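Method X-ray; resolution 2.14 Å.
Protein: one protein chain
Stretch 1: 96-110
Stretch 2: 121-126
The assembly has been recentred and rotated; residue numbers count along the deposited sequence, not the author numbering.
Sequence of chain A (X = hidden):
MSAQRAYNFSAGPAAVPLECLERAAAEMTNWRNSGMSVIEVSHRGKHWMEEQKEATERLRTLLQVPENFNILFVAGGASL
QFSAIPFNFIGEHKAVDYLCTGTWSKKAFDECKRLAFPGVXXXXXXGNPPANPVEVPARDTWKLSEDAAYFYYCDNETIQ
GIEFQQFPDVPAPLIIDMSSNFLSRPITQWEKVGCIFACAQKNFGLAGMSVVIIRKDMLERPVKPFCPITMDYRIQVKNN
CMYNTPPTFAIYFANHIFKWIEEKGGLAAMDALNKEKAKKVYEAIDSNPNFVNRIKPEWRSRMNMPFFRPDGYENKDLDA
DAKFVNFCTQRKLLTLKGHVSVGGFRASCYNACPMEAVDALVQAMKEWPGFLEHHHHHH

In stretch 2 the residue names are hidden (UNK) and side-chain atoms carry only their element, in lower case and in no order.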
# COMPACT_ATOMS: atom_id res chain seq x y z
N VAL A 96 -3.62 -26.67 -9.11
CA VAL A 96 -3.42 -25.37 -9.75
C VAL A 96 -2.25 -25.45 -10.72
O VAL A 96 -1.25 -26.12 -10.44
CB VAL A 96 -3.16 -24.23 -8.73
CG1 VAL A 96 -4.43 -23.92 -7.95
CG2 VAL A 96 -1.99 -24.56 -7.80
N ASP A 97 -2.39 -24.78 -11.87
CA ASP A 97 -1.36 -24.77 -12.90
C ASP A 97 -0.66 -23.41 -12.99
O ASP A 97 -1.32 -22.36 -13.10
CB ASP A 97 -1.95 -25.18 -14.25
CG ASP A 97 -2.12 -26.71 -14.40
OD1 ASP A 97 -1.41 -27.48 -13.71
OD2 ASP A 97 -2.95 -27.17 -15.22
N TYR A 98 0.67 -23.45 -12.95
CA TYR A 98 1.55 -22.28 -13.10
C TYR A 98 2.48 -22.50 -14.28
O TYR A 98 3.20 -23.49 -14.32
CB TYR A 98 2.36 -22.08 -11.81
CG TYR A 98 1.55 -21.44 -10.70
CD1 TYR A 98 1.65 -20.07 -10.45
CD2 TYR A 98 0.67 -22.19 -9.92
CE1 TYR A 98 0.91 -19.47 -9.45
CE2 TYR A 98 -0.09 -21.59 -8.91
CZ TYR A 98 0.04 -20.23 -8.68
OH TYR A 98 -0.69 -19.60 -7.71
N LEU A 99 2.43 -21.61 -15.27
CA LEU A 99 3.42 -21.61 -16.36
C LEU A 99 4.49 -20.59 -15.98
O LEU A 99 4.20 -19.40 -15.87
CB LEU A 99 2.78 -21.25 -17.70
CG LEU A 99 3.75 -21.09 -18.88
CD1 LEU A 99 4.27 -22.43 -19.36
CD2 LEU A 99 3.11 -20.32 -20.02
N CYS A 100 5.71 -21.08 -15.79
CA CYS A 100 6.83 -20.24 -15.36
C CYS A 100 7.72 -19.92 -16.55
O CYS A 100 8.50 -20.77 -17.00
CB CYS A 100 7.62 -20.95 -14.26
SG CYS A 100 6.63 -21.36 -12.79
N THR A 101 7.59 -18.71 -17.09
CA THR A 101 8.38 -18.27 -18.23
C THR A 101 9.58 -17.40 -17.83
O THR A 101 10.41 -17.07 -18.67
CB THR A 101 7.52 -17.48 -19.22
OG1 THR A 101 6.90 -16.38 -18.55
CG2 THR A 101 6.44 -18.39 -19.84
N GLY A 102 9.65 -17.02 -16.56
CA GLY A 102 10.72 -16.15 -16.08
C GLY A 102 10.66 -16.00 -14.58
O GLY A 102 10.06 -16.82 -13.89
N THR A 103 11.25 -14.92 -14.07
CA THR A 103 11.42 -14.73 -12.63
C THR A 103 10.10 -14.51 -11.88
O THR A 103 9.91 -15.08 -10.83
CB THR A 103 12.40 -13.58 -12.34
OG1 THR A 103 13.64 -13.85 -13.01
CG2 THR A 103 12.65 -13.41 -10.86
N TRP A 104 9.19 -13.69 -12.40
CA TRP A 104 7.99 -13.33 -11.62
C TRP A 104 6.94 -14.44 -11.57
O TRP A 104 6.37 -14.69 -10.50
CB TRP A 104 7.38 -12.01 -12.11
CG TRP A 104 8.31 -10.85 -11.91
CD1 TRP A 104 8.90 -10.10 -12.88
CD2 TRP A 104 8.80 -10.35 -10.66
NE1 TRP A 104 9.71 -9.14 -12.32
CE2 TRP A 104 9.66 -9.27 -10.95
CE3 TRP A 104 8.59 -10.71 -9.32
CZ2 TRP A 104 10.32 -8.54 -9.95
CZ3 TRP A 104 9.25 -9.98 -8.32
CH2 TRP A 104 10.10 -8.92 -8.65
N SER A 105 6.70 -15.10 -12.69
CA SER A 105 5.82 -16.28 -12.70
C SER A 105 6.36 -17.38 -11.79
O SER A 105 5.60 -18.01 -11.05
CB SER A 105 5.61 -16.82 -14.11
OG SER A 105 6.85 -17.04 -14.75
N LYS A 106 7.69 -17.57 -11.82
CA LYS A 106 8.35 -18.53 -10.92
C LYS A 106 8.16 -18.12 -9.47
O LYS A 106 7.88 -18.97 -8.63
CB LYS A 106 9.85 -18.66 -11.23
CG LYS A 106 10.53 -19.82 -10.49
CD LYS A 106 12.05 -19.66 -10.44
CE LYS A 106 12.72 -20.87 -9.79
NZ LYS A 106 12.34 -21.03 -8.35
N LYS A 107 8.33 -16.83 -9.16
CA LYS A 107 8.04 -16.32 -7.81
C LYS A 107 6.59 -16.59 -7.39
O LYS A 107 6.34 -16.97 -6.25
CB LYS A 107 8.34 -14.82 -7.68
CG LYS A 107 9.81 -14.39 -7.64
CD LYS A 107 10.71 -15.25 -6.77
CE LYS A 107 10.34 -15.21 -5.28
NZ LYS A 107 10.58 -16.53 -4.61
N ALA A 108 5.65 -16.39 -8.30
CA ALA A 108 4.23 -16.64 -7.99
C ALA A 108 3.98 -18.13 -7.70
O ALA A 108 3.31 -18.49 -6.73
CB ALA A 108 3.35 -16.15 -9.12
N PHE A 109 4.56 -18.97 -8.55
CA PHE A 109 4.54 -20.42 -8.36
C PHE A 109 5.11 -20.80 -7.00
O PHE A 109 4.49 -21.59 -6.27
CB PHE A 109 5.29 -21.11 -9.50
CG PHE A 109 5.63 -22.56 -9.25
CD1 PHE A 109 6.93 -22.95 -8.95
CD2 PHE A 109 4.64 -23.54 -9.35
CE1 PHE A 109 7.25 -24.29 -8.75
CE2 PHE A 109 4.95 -24.89 -9.14
CZ PHE A 109 6.25 -25.26 -8.84
N ASP A 110 6.27 -20.24 -6.64
CA ASP A 110 6.95 -20.60 -5.38
C ASP A 110 6.15 -20.19 -4.14
O ASP A 110 6.17 -20.91 -3.13
CB ASP A 110 8.35 -19.96 -5.31
CG ASP A 110 9.34 -20.56 -6.30
OD1 ASP A 110 9.17 -21.71 -6.75
OD2 ASP A 110 10.32 -19.86 -6.63
N UNK A 121 -2.37 -29.96 -5.60
CA UNK A 121 -1.16 -30.17 -6.40
C UNK A 121 -0.78 -28.83 -7.05
O UNK A 121 -1.52 -28.32 -7.88
o UNK A 121 -1.78 -32.48 -6.85
c UNK A 121 -0.10 -31.51 -8.27
c UNK A 121 -1.38 -31.25 -7.48
N UNK A 122 0.37 -28.28 -6.66
CA UNK A 122 0.90 -27.06 -7.28
C UNK A 122 1.84 -27.47 -8.41
O UNK A 122 2.99 -27.82 -8.18
c UNK A 122 2.03 -24.84 -6.89
c UNK A 122 0.77 -25.96 -5.01
c UNK A 122 1.63 -26.18 -6.25
N UNK A 123 1.32 -27.41 -9.64
CA UNK A 123 1.99 -27.97 -10.79
C UNK A 123 2.65 -26.89 -11.65
O UNK A 123 1.99 -25.92 -12.04
n UNK A 123 1.01 -29.31 -13.99
o UNK A 123 2.65 -30.10 -12.68
c UNK A 123 0.98 -28.75 -11.63
c UNK A 123 1.62 -29.45 -12.82
N UNK A 124 3.94 -27.05 -11.91
CA UNK A 124 4.65 -26.25 -12.91
C UNK A 124 4.45 -26.90 -14.28
O UNK A 124 4.86 -28.04 -14.50
o UNK A 124 6.81 -25.37 -13.54
c UNK A 124 6.13 -26.15 -12.57
N UNK A 125 3.83 -26.15 -15.20
CA UNK A 125 3.32 -26.66 -16.49
C UNK A 125 4.40 -27.06 -17.50
O UNK A 125 4.24 -28.05 -18.23
c UNK A 125 2.10 -25.85 -18.60
c UNK A 125 2.36 -25.60 -17.12
c UNK A 125 1.04 -25.56 -16.37
N UNK A 126 5.48 -26.27 -17.56
CA UNK A 126 6.60 -26.50 -18.48
C UNK A 126 7.92 -26.64 -17.73
O UNK A 126 8.99 -26.46 -18.33
c UNK A 126 6.68 -25.37 -19.50
O HOH W 1 6.29 -23.99 -15.82

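Position 121 opens the strand with a side chain of three atoms, a CB carrying one oxygen and one carbon. Its side chain points sideways, and its closest approach to stretch 1 is 5.4 Å, from CB of position 121 to V96 N, so the contribution comes from the backbone: V96 N donates to the backbone O of position 121 at 2.9 Å. The branch at CB, with a hydroxyl on one arm and a methyl on the other, identifies T121.

Position 122 has three carbons, a CB bearing two more, and no polar atom. One outer carbon lies 3.7 Å from F109 CE2. This compact fork is that of valine, V122. The same atom, CG1, packs 4.1 Å from V96 CG2 and 4.2 Å from Y98 CD2, linking the sheet to the helix of stretch 1.

At position 123 there are four side-chain atoms: two carbons in line, the second ending in one oxygen and one nitrogen. The nitrogen lies 3.0 Å from D97 OD1. Such a short, planar end could be read as a carboxylate by shape alone, but the nitrogen makes it an amide, hence N123. Its ND2 donates to D97 OD1, which is possible because the two residues are paired in the sheet and their side chains leave it on the same face.

Position 124 carries just two atoms, one carbon and then one oxygen. CB lies over one face of the F109 ring, 3.8 Å from F109 CZ, in a CH-pi contact. The residue is S124. The hydroxyl turns to a water, with S124 OG 2.7 Å from the water oxygen; the same water accepts from C100 N and from the backbone N of position 126, at 3.0 Å from each nitrogen.

Position 125 again shows three carbons branching at CB. One outer carbon lies 3.7 Å from D97 CB and the other 4.1 Å from L99 CD1. It is V125, with CG2 toward D97 and CG1 toward L99.

Position 126 has a single side-chain carbon, CB, 3.8 Å from L99 CD1, so it is A126.

The contact is built on a parallel pairing of V96, D97 and Y98 with V122, N123 and S124. The backbone bonds alternate along it: N123 N donates to V96 O at 3.0 Å, Y98 N to N123 O at 2.9 Å, and V125 N to Y98 O at 2.9 Å, extending the ladder just past the strand. V96, Y98, V122 and S124 share one face, where F109 reaches down from the helix to cover V122 and S124. The other face holds the D97–N123 bond. Main-chain pairing thus fixes the register, and side chains secure both faces.

Stretch 2 (121-126) TVNSVA
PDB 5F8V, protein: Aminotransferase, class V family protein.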